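Local coordinates for malonyl CoA-acyl carrier protein transacylase (Staphylococcus aureus, PDB 3IM9) that transfers the malonyl group from malonyl-CoA to holo-acyl carrier protein, supplying malonyl-ACP for fatty acid biosynthesis, at residues A[100-111]-A[226-237]; A[40-50]-A[112-120]. All coordinates share one frame; numbering follows the deposited sequence.

Interaction 1: residues A[100-111]-A[226-237]. With CA (calcium ion), chain B.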
# COMPACT_ATOMS: atom_id res chain seq x y z
N GLU A 100 1.60 -3.56 1.71
CA GLU A 100 2.23 -4.87 1.60
C GLU A 100 2.72 -5.31 2.96
O GLU A 100 2.78 -6.53 3.21
CB GLU A 100 3.37 -4.78 0.56
CG GLU A 100 3.98 -6.19 0.18
CD GLU A 100 4.55 -6.18 -1.19
OE1 GLU A 100 3.92 -5.61 -2.11
OE2 GLU A 100 5.65 -6.78 -1.34
N TYR A 101 3.12 -4.37 3.83
CA TYR A 101 3.57 -4.74 5.21
C TYR A 101 2.40 -5.29 6.00
O TYR A 101 2.60 -6.18 6.86
CB TYR A 101 4.28 -3.59 5.86
CG TYR A 101 5.60 -3.35 5.20
CD1 TYR A 101 5.75 -2.46 4.11
CD2 TYR A 101 6.75 -4.01 5.69
CE1 TYR A 101 6.98 -2.25 3.46
CE2 TYR A 101 7.99 -3.84 5.05
CZ TYR A 101 8.08 -2.98 3.96
OH TYR A 101 9.33 -2.85 3.36
N SER A 102 1.20 -4.77 5.84
CA SER A 102 0.06 -5.35 6.49
C SER A 102 -0.14 -6.78 5.99
O SER A 102 -0.52 -7.64 6.78
CB SER A 102 -1.16 -4.49 6.17
OG SER A 102 -0.94 -3.18 6.74
N SER A 103 0.09 -7.01 4.70
CA SER A 103 0.01 -8.41 4.17
C SER A 103 1.06 -9.27 4.89
O SER A 103 0.77 -10.48 5.15
CB SER A 103 0.25 -8.37 2.65
OG SER A 103 -0.85 -7.88 1.95
N LEU A 104 2.26 -8.74 5.14
CA LEU A 104 3.38 -9.52 5.77
C LEU A 104 2.97 -9.85 7.18
O LEU A 104 3.26 -10.99 7.68
CB LEU A 104 4.72 -8.76 5.79
CG LEU A 104 5.21 -8.37 4.40
CD1 LEU A 104 6.70 -7.88 4.52
CD2 LEU A 104 5.15 -9.54 3.36
N VAL A 105 2.30 -8.95 7.90
CA VAL A 105 1.83 -9.30 9.26
C VAL A 105 0.72 -10.34 9.11
O VAL A 105 0.71 -11.34 9.90
CB VAL A 105 1.28 -7.99 9.91
CG1 VAL A 105 0.52 -8.29 11.24
CG2 VAL A 105 2.44 -7.04 10.20
N ALA A 106 -0.21 -10.20 8.17
CA ALA A 106 -1.36 -11.11 8.00
C ALA A 106 -0.84 -12.57 7.73
O ALA A 106 -1.42 -13.56 8.27
CB ALA A 106 -2.28 -10.66 6.85
N ALA A 107 0.24 -12.67 6.96
CA ALA A 107 0.78 -13.98 6.49
C ALA A 107 1.87 -14.44 7.45
O ALA A 107 2.52 -15.47 7.15
CB ALA A 107 1.35 -13.80 5.08
N ASP A 108 2.09 -13.77 8.57
CA ASP A 108 3.09 -14.18 9.56
C ASP A 108 4.51 -14.20 9.05
O ASP A 108 5.42 -14.82 9.66
CB ASP A 108 2.70 -15.59 10.10
CG ASP A 108 1.59 -15.48 11.15
OD1 ASP A 108 1.35 -14.31 11.66
OD2 ASP A 108 0.90 -16.51 11.43
N VAL A 109 4.77 -13.41 8.00
CA VAL A 109 6.16 -13.09 7.65
C VAL A 109 6.86 -12.29 8.71
O VAL A 109 8.04 -12.43 8.96
CB VAL A 109 6.18 -12.39 6.24
CG1 VAL A 109 7.59 -11.93 5.97
CG2 VAL A 109 5.61 -13.30 5.18
N LEU A 110 6.15 -11.30 9.24
CA LEU A 110 6.67 -10.43 10.25
C LEU A 110 5.63 -10.38 11.39
O LEU A 110 4.44 -10.42 11.10
CB LEU A 110 6.81 -8.97 9.76
CG LEU A 110 7.92 -8.75 8.73
CD1 LEU A 110 7.76 -7.25 8.24
CD2 LEU A 110 9.37 -8.96 9.29
N SER A 111 6.12 -10.24 12.61
CA SER A 111 5.20 -9.96 13.73
C SER A 111 4.75 -8.46 13.63
O SER A 111 5.50 -7.62 13.01
CB SER A 111 5.88 -10.17 15.10
OG SER A 111 6.91 -9.21 15.35
N GLU A 226 13.63 -10.79 12.42
CA GLU A 226 13.53 -12.12 11.85
C GLU A 226 12.37 -12.15 10.87
O GLU A 226 11.24 -11.77 11.18
CB GLU A 226 13.28 -13.12 13.01
CG GLU A 226 12.98 -14.50 12.50
CD GLU A 226 12.65 -15.46 13.65
OE1 GLU A 226 11.54 -16.07 13.60
OE2 GLU A 226 13.51 -15.54 14.60
N TRP A 227 12.64 -12.54 9.63
CA TRP A 227 11.64 -12.71 8.63
C TRP A 227 11.31 -14.19 8.49
O TRP A 227 12.23 -15.06 8.48
CB TRP A 227 12.15 -12.20 7.28
CG TRP A 227 12.39 -10.72 7.30
CD1 TRP A 227 13.24 -10.02 8.11
CD2 TRP A 227 11.70 -9.75 6.48
NE1 TRP A 227 13.13 -8.63 7.83
CE2 TRP A 227 12.19 -8.48 6.85
CE3 TRP A 227 10.72 -9.87 5.48
CZ2 TRP A 227 11.72 -7.27 6.23
CZ3 TRP A 227 10.28 -8.65 4.84
CH2 TRP A 227 10.78 -7.41 5.26
N ARG A 228 10.04 -14.51 8.41
CA ARG A 228 9.59 -15.87 8.22
C ARG A 228 8.97 -16.15 6.93
O ARG A 228 8.48 -15.23 6.24
CB ARG A 228 8.60 -16.26 9.35
CG ARG A 228 9.28 -16.24 10.71
CD ARG A 228 8.30 -16.58 11.81
NE ARG A 228 7.24 -15.57 11.90
CZ ARG A 228 7.36 -14.37 12.50
NH1 ARG A 228 8.49 -13.95 13.09
NH2 ARG A 228 6.30 -13.59 12.52
N ASP A 229 8.86 -17.41 6.54
CA ASP A 229 8.08 -17.74 5.34
C ASP A 229 6.61 -17.32 5.50
O ASP A 229 6.12 -17.22 6.63
CB ASP A 229 8.17 -19.24 5.03
CG ASP A 229 9.54 -19.64 4.52
OD1 ASP A 229 10.24 -18.79 3.93
OD2 ASP A 229 9.93 -20.82 4.71
N ALA A 230 5.90 -17.08 4.40
CA ALA A 230 4.49 -16.66 4.49
C ALA A 230 3.61 -17.92 4.64
O ALA A 230 3.85 -18.93 3.89
CB ALA A 230 4.11 -15.91 3.20
N LYS A 231 2.56 -17.83 5.44
CA LYS A 231 1.61 -18.92 5.57
C LYS A 231 0.65 -19.07 4.40
O LYS A 231 0.04 -20.15 4.20
CB LYS A 231 0.86 -18.76 6.90
CG LYS A 231 1.65 -19.16 8.16
CD LYS A 231 0.72 -18.99 9.42
CE LYS A 231 1.30 -19.46 10.78
NZ LYS A 231 2.74 -19.31 10.79
N PHE A 232 0.52 -18.04 3.55
CA PHE A 232 -0.25 -18.12 2.30
C PHE A 232 0.44 -17.03 1.42
O PHE A 232 1.13 -16.16 2.01
CB PHE A 232 -1.79 -17.90 2.49
CG PHE A 232 -2.11 -16.75 3.43
CD1 PHE A 232 -2.28 -16.97 4.81
CD2 PHE A 232 -2.22 -15.40 2.96
CE1 PHE A 232 -2.56 -15.95 5.69
CE2 PHE A 232 -2.48 -14.36 3.88
CZ PHE A 232 -2.60 -14.57 5.22
N PRO A 233 0.30 -17.13 0.09
CA PRO A 233 1.12 -16.24 -0.79
C PRO A 233 0.74 -14.74 -0.65
O PRO A 233 -0.43 -14.36 -0.61
CB PRO A 233 0.78 -16.69 -2.21
CG PRO A 233 0.25 -18.24 -2.06
CD PRO A 233 -0.43 -18.16 -0.68
N VAL A 234 1.81 -13.95 -0.65
CA VAL A 234 1.72 -12.46 -0.64
C VAL A 234 2.00 -12.10 -2.11
O VAL A 234 3.13 -12.42 -2.63
CB VAL A 234 2.76 -11.89 0.27
CG1 VAL A 234 2.69 -10.33 0.19
CG2 VAL A 234 2.61 -12.38 1.73
N VAL A 235 1.06 -11.46 -2.79
CA VAL A 235 1.30 -11.03 -4.18
C VAL A 235 2.05 -9.71 -4.09
O VAL A 235 1.48 -8.72 -3.65
CB VAL A 235 0.03 -10.92 -4.97
CG1 VAL A 235 0.32 -10.55 -6.46
CG2 VAL A 235 -0.65 -12.32 -4.95
N GLN A 236 3.33 -9.70 -4.44
CA GLN A 236 4.20 -8.55 -4.17
C GLN A 236 4.07 -7.48 -5.24
O GLN A 236 3.84 -7.74 -6.45
CB GLN A 236 5.66 -8.96 -3.98
CG GLN A 236 5.73 -9.87 -2.76
CD GLN A 236 7.16 -9.93 -2.19
OE1 GLN A 236 7.98 -10.80 -2.61
NE2 GLN A 236 7.49 -9.05 -1.27
N ASN A 237 4.20 -6.21 -4.77
CA ASN A 237 4.05 -5.08 -5.67
C ASN A 237 5.08 -5.05 -6.79
O ASN A 237 4.79 -4.50 -7.86
CB ASN A 237 4.20 -3.77 -4.85
CG ASN A 237 3.02 -3.42 -3.98
OD1 ASN A 237 1.90 -4.01 -4.04
ND2 ASN A 237 3.29 -2.45 -3.14
CA CA B . 9.38 -1.50 1.04
O HOH W 1 1.30 -6.80 -1.75
O HOH W 2 5.37 -17.82 9.31
O HOH W 3 8.96 -10.91 12.60
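Ala107, where the helix that starts at residue 99 gives way to a turn, packs closely against segment 226-237. Its methyl lies over one face of the Phe232 ring, 20° off the normal, while Val234 reaches the same methyl with CG2 (CB to CG2 3.9 Å). Farther along, Leu110 sets CD2 over the Trp227 indole, 3.8 Å from the centroid of the five-membered ring. Val109 splits its methyls, CG1 against Trp227 CE3 and CG2 against the Ala230 methyl. Two straight backbone bonds pin this part: Lys231 N to Ala107 O (2.9 Å) and Arg228 N to Val109 O.

The side facing solvent is looser. Asp108 OD2 and Lys231 NZ form a salt bridge at 3.4 Å, Arg228 NE bonds only weakly to Asp108 O, and a water bridges Asp108 O and Asp229 O.

At the buried far end, Glu100 holds CG anti to its backbone N (chi1 -171°) and sends its carboxylate to residues 236 and 237, where OE1 takes Asn237 N at 2.7 Å and OE2 takes Gln236 NE2 at 2.9 Å. Tyr101 OH binds the calcium ion, as do Met253 and Gln256. Asn237 lies near Ser97 and His207, the probable catalytic pair, and the helix begins at the last glycine of a GxSxG sequence, consistent with the nucleophile elbow of FabD acyltransferases.

Interaction 2: residues A[40-50]-A[112-120]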
# COMPACT_ATOMS: atom_id res chain seq x y z
N ILE A 40 -3.28 -4.62 19.69
CA ILE A 40 -2.47 -4.10 18.60
C ILE A 40 -2.24 -2.61 18.80
O ILE A 40 -1.12 -2.10 18.71
CB ILE A 40 -3.11 -4.37 17.24
CG1 ILE A 40 -3.20 -5.88 16.90
CG2 ILE A 40 -2.35 -3.64 16.10
CD1 ILE A 40 -1.82 -6.59 16.85
N LEU A 41 -3.34 -1.87 19.08
CA LEU A 41 -3.17 -0.41 19.23
C LEU A 41 -2.23 -0.06 20.37
O LEU A 41 -1.42 0.84 20.26
CB LEU A 41 -4.60 0.18 19.44
CG LEU A 41 -5.41 0.09 18.17
CD1 LEU A 41 -6.91 0.19 18.50
CD2 LEU A 41 -5.12 1.31 17.21
N THR A 42 -2.33 -0.77 21.50
CA THR A 42 -1.46 -0.51 22.64
C THR A 42 -0.05 -1.00 22.35
O THR A 42 0.90 -0.32 22.77
CB THR A 42 -1.97 -1.30 23.87
OG1 THR A 42 -3.24 -0.75 24.28
CG2 THR A 42 -1.02 -1.20 25.02
N SER A 43 0.09 -2.03 21.51
CA SER A 43 1.48 -2.43 21.13
C SER A 43 2.16 -1.32 20.39
O SER A 43 3.30 -1.00 20.63
CB SER A 43 1.45 -3.70 20.31
OG SER A 43 2.77 -4.12 19.92
N ALA A 44 1.44 -0.74 19.43
CA ALA A 44 2.00 0.36 18.62
C ALA A 44 2.34 1.54 19.55
O ALA A 44 3.40 2.17 19.45
CB ALA A 44 0.96 0.80 17.58
N ALA A 45 1.42 1.87 20.45
CA ALA A 45 1.66 2.99 21.42
C ALA A 45 2.92 2.75 22.29
O ALA A 45 3.66 3.69 22.54
CB ALA A 45 0.45 3.20 22.31
N LYS A 46 3.09 1.49 22.75
CA LYS A 46 4.26 1.22 23.61
C LYS A 46 5.53 1.15 22.78
O LYS A 46 6.61 1.24 23.37
CB LYS A 46 4.08 -0.13 24.31
CG LYS A 46 2.93 -0.28 25.30
CD LYS A 46 2.60 1.00 25.82
CE LYS A 46 1.21 0.87 26.45
NZ LYS A 46 1.06 1.65 27.79
N THR A 47 5.47 0.90 21.47
CA THR A 47 6.68 0.71 20.68
C THR A 47 7.22 1.97 20.11
O THR A 47 8.45 2.19 20.06
CB THR A 47 6.33 -0.25 19.53
OG1 THR A 47 6.05 -1.56 20.07
CG2 THR A 47 7.40 -0.32 18.51
N LEU A 48 6.34 2.84 19.60
CA LEU A 48 6.79 4.01 18.87
C LEU A 48 7.20 5.21 19.71
O LEU A 48 6.60 5.44 20.82
CB LEU A 48 5.67 4.39 17.87
CG LEU A 48 5.41 3.29 16.81
CD1 LEU A 48 4.17 3.50 16.09
CD2 LEU A 48 6.58 3.22 15.77
N ASP A 49 8.09 6.01 19.15
CA ASP A 49 8.66 7.17 19.83
C ASP A 49 7.83 8.45 19.62
O ASP A 49 8.31 9.55 19.91
CB ASP A 49 10.16 7.38 19.36
CG ASP A 49 10.30 7.81 17.92
OD1 ASP A 49 9.32 7.98 17.17
OD2 ASP A 49 11.52 7.92 17.50
N PHE A 50 6.60 8.35 19.07
CA PHE A 50 5.72 9.50 19.08
C PHE A 50 4.34 8.98 19.49
O PHE A 50 4.16 7.72 19.60
CB PHE A 50 5.66 10.15 17.68
CG PHE A 50 4.91 9.30 16.62
CD1 PHE A 50 5.54 8.16 16.06
CD2 PHE A 50 3.68 9.73 16.08
CE1 PHE A 50 4.89 7.39 15.07
CE2 PHE A 50 3.03 8.97 15.16
CZ PHE A 50 3.67 7.78 14.60
N PHE A 112 3.64 -8.13 14.28
CA PHE A 112 3.20 -6.75 14.20
C PHE A 112 4.27 -5.82 14.79
O PHE A 112 4.53 -4.75 14.24
CB PHE A 112 1.89 -6.56 15.01
CG PHE A 112 1.49 -5.12 15.08
CD1 PHE A 112 0.98 -4.46 13.90
CD2 PHE A 112 1.76 -4.39 16.24
CE1 PHE A 112 0.74 -3.08 14.00
CE2 PHE A 112 1.47 -3.03 16.32
CZ PHE A 112 0.97 -2.36 15.12
N GLU A 113 4.89 -6.13 15.95
CA GLU A 113 5.84 -5.21 16.57
C GLU A 113 7.06 -5.04 15.70
O GLU A 113 7.54 -3.88 15.57
CB GLU A 113 6.43 -5.84 17.91
CG GLU A 113 5.64 -5.53 19.12
CD GLU A 113 6.22 -6.26 20.35
OE1 GLU A 113 6.27 -7.52 20.33
OE2 GLU A 113 6.59 -5.52 21.30
N ASP A 114 7.50 -6.10 15.01
CA ASP A 114 8.67 -5.94 14.10
C ASP A 114 8.20 -5.03 12.91
O ASP A 114 8.95 -4.10 12.52
CB ASP A 114 9.14 -7.28 13.49
CG ASP A 114 9.80 -8.20 14.53
OD1 ASP A 114 9.96 -7.81 15.67
OD2 ASP A 114 10.22 -9.29 14.06
N ALA A 115 7.05 -5.34 12.31
CA ALA A 115 6.56 -4.56 11.11
C ALA A 115 6.29 -3.12 11.43
O ALA A 115 6.58 -2.23 10.61
CB ALA A 115 5.31 -5.19 10.61
N VAL A 116 5.83 -2.80 12.65
CA VAL A 116 5.51 -1.37 12.95
C VAL A 116 6.81 -0.55 13.05
O VAL A 116 6.91 0.59 12.62
CB VAL A 116 4.54 -1.19 14.18
CG1 VAL A 116 5.31 -1.30 15.52
CG2 VAL A 116 3.85 0.16 14.06
N LYS A 117 7.88 -1.23 13.56
CA LYS A 117 9.19 -0.55 13.63
C LYS A 117 9.75 -0.44 12.23
O LYS A 117 10.30 0.67 11.88
CB LYS A 117 10.17 -1.38 14.52
CG LYS A 117 9.70 -1.52 16.00
CD LYS A 117 10.44 -2.60 16.74
CE LYS A 117 10.03 -2.58 18.19
NZ LYS A 117 10.64 -3.83 18.90
N ILE A 118 9.59 -1.50 11.43
CA ILE A 118 10.13 -1.46 10.08
C ILE A 118 9.45 -0.32 9.23
O ILE A 118 10.14 0.44 8.52
CB ILE A 118 9.92 -2.82 9.37
CG1 ILE A 118 11.01 -3.71 10.01
CG2 ILE A 118 10.14 -2.70 7.85
CD1 ILE A 118 10.74 -5.17 9.71
N VAL A 119 8.11 -0.20 9.35
CA VAL A 119 7.48 0.80 8.48
C VAL A 119 7.67 2.20 9.05
O VAL A 119 7.69 3.20 8.25
CB VAL A 119 5.97 0.52 8.24
CG1 VAL A 119 5.80 -0.82 7.55
CG2 VAL A 119 5.07 0.69 9.48
N ARG A 120 7.87 2.37 10.38
CA ARG A 120 8.26 3.66 10.84
C ARG A 120 9.62 4.06 10.23
O ARG A 120 9.77 5.22 9.79
CB ARG A 120 8.33 3.62 12.43
CG ARG A 120 9.02 4.85 13.08
CD ARG A 120 8.21 6.08 12.82
NE ARG A 120 8.63 7.14 13.78
CZ ARG A 120 8.15 8.36 13.77
NH1 ARG A 120 7.24 8.73 12.84
NH2 ARG A 120 8.55 9.28 14.72
O HOH W 4 8.11 -3.45 20.66
O HOH W 5 11.07 6.29 15.28
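Ile40 lays its CG2 branch over the centre of the Phe112 ring, 3.7 Å from the centroid and almost on the normal. The rim of that ring is turned to helix 40-47: Ser43 OG and Ala44 N lie near its plane, and the Ala44 methyl meets CZ at 4.0 Å. One turn on, Thr47 packs CG2 against Val116 CG1 and, more tightly than usual for carbons, against Lys117 CE at 3.5 Å. Leu48 forks, CD1 to Val116 CG2 and CD2 to Arg120 CB.

Beyond the end of helix 40-47, Arg120 is met by two successive residues. Phe50 CD1 sits over the centre of the guanidinium, the two planes 23° apart, and Asp49 OD1 accepts Arg120 NH2 through its syn lone pair at 2.9 Å, with the carboxylate nearly perpendicular to the guanidinium. A bend at chi2 (66°) in Arg120 carries the group across to both.

The whole is a helix-helix packing at the rim of the acyltransferase fold, with axes 10.1 Å apart at closest approach and crossing at -50°, followed by the Asp49-Arg120 salt bridge just past the end of the first helix.

The second shell fixes these groups. Thr47 OG1 donates to Ser43 O from above the carbonyl plane and also accepts from a water that donates to Glu113 OE2 at 2.6 Å. Another water accepts from Arg120 NE and gives a weak bond to Asp49 OD2. Arg120 NH1 is held by Glu68 O and Asn69 OD1, while helix 67-84 also backs Phe112 and Ala44 through Thr76.

How the interactions relate
The centres of the two interactions are 17 Å apart, yet they adjoin. Residues 100-111 lead directly into 112-120, so helices 99-106 and 112-128 follow each other through the short turn that interaction 1 grips. Along the chain the order is 40-50, 100-111, 112-120, 226-237, with the contacts interleaved. The two helices also pack together: Val105 CG2 meets Ala115 CB at 3.4 Å, and Tyr101 lies against Ile118 and Val119. Interaction 1 joins the helix after the probable nucleophile to segment 226-237, so helix 112-128 packs both against the helix beside the probable active site and, through interaction 2, against helix 35-47, all within one acyltransferase domain.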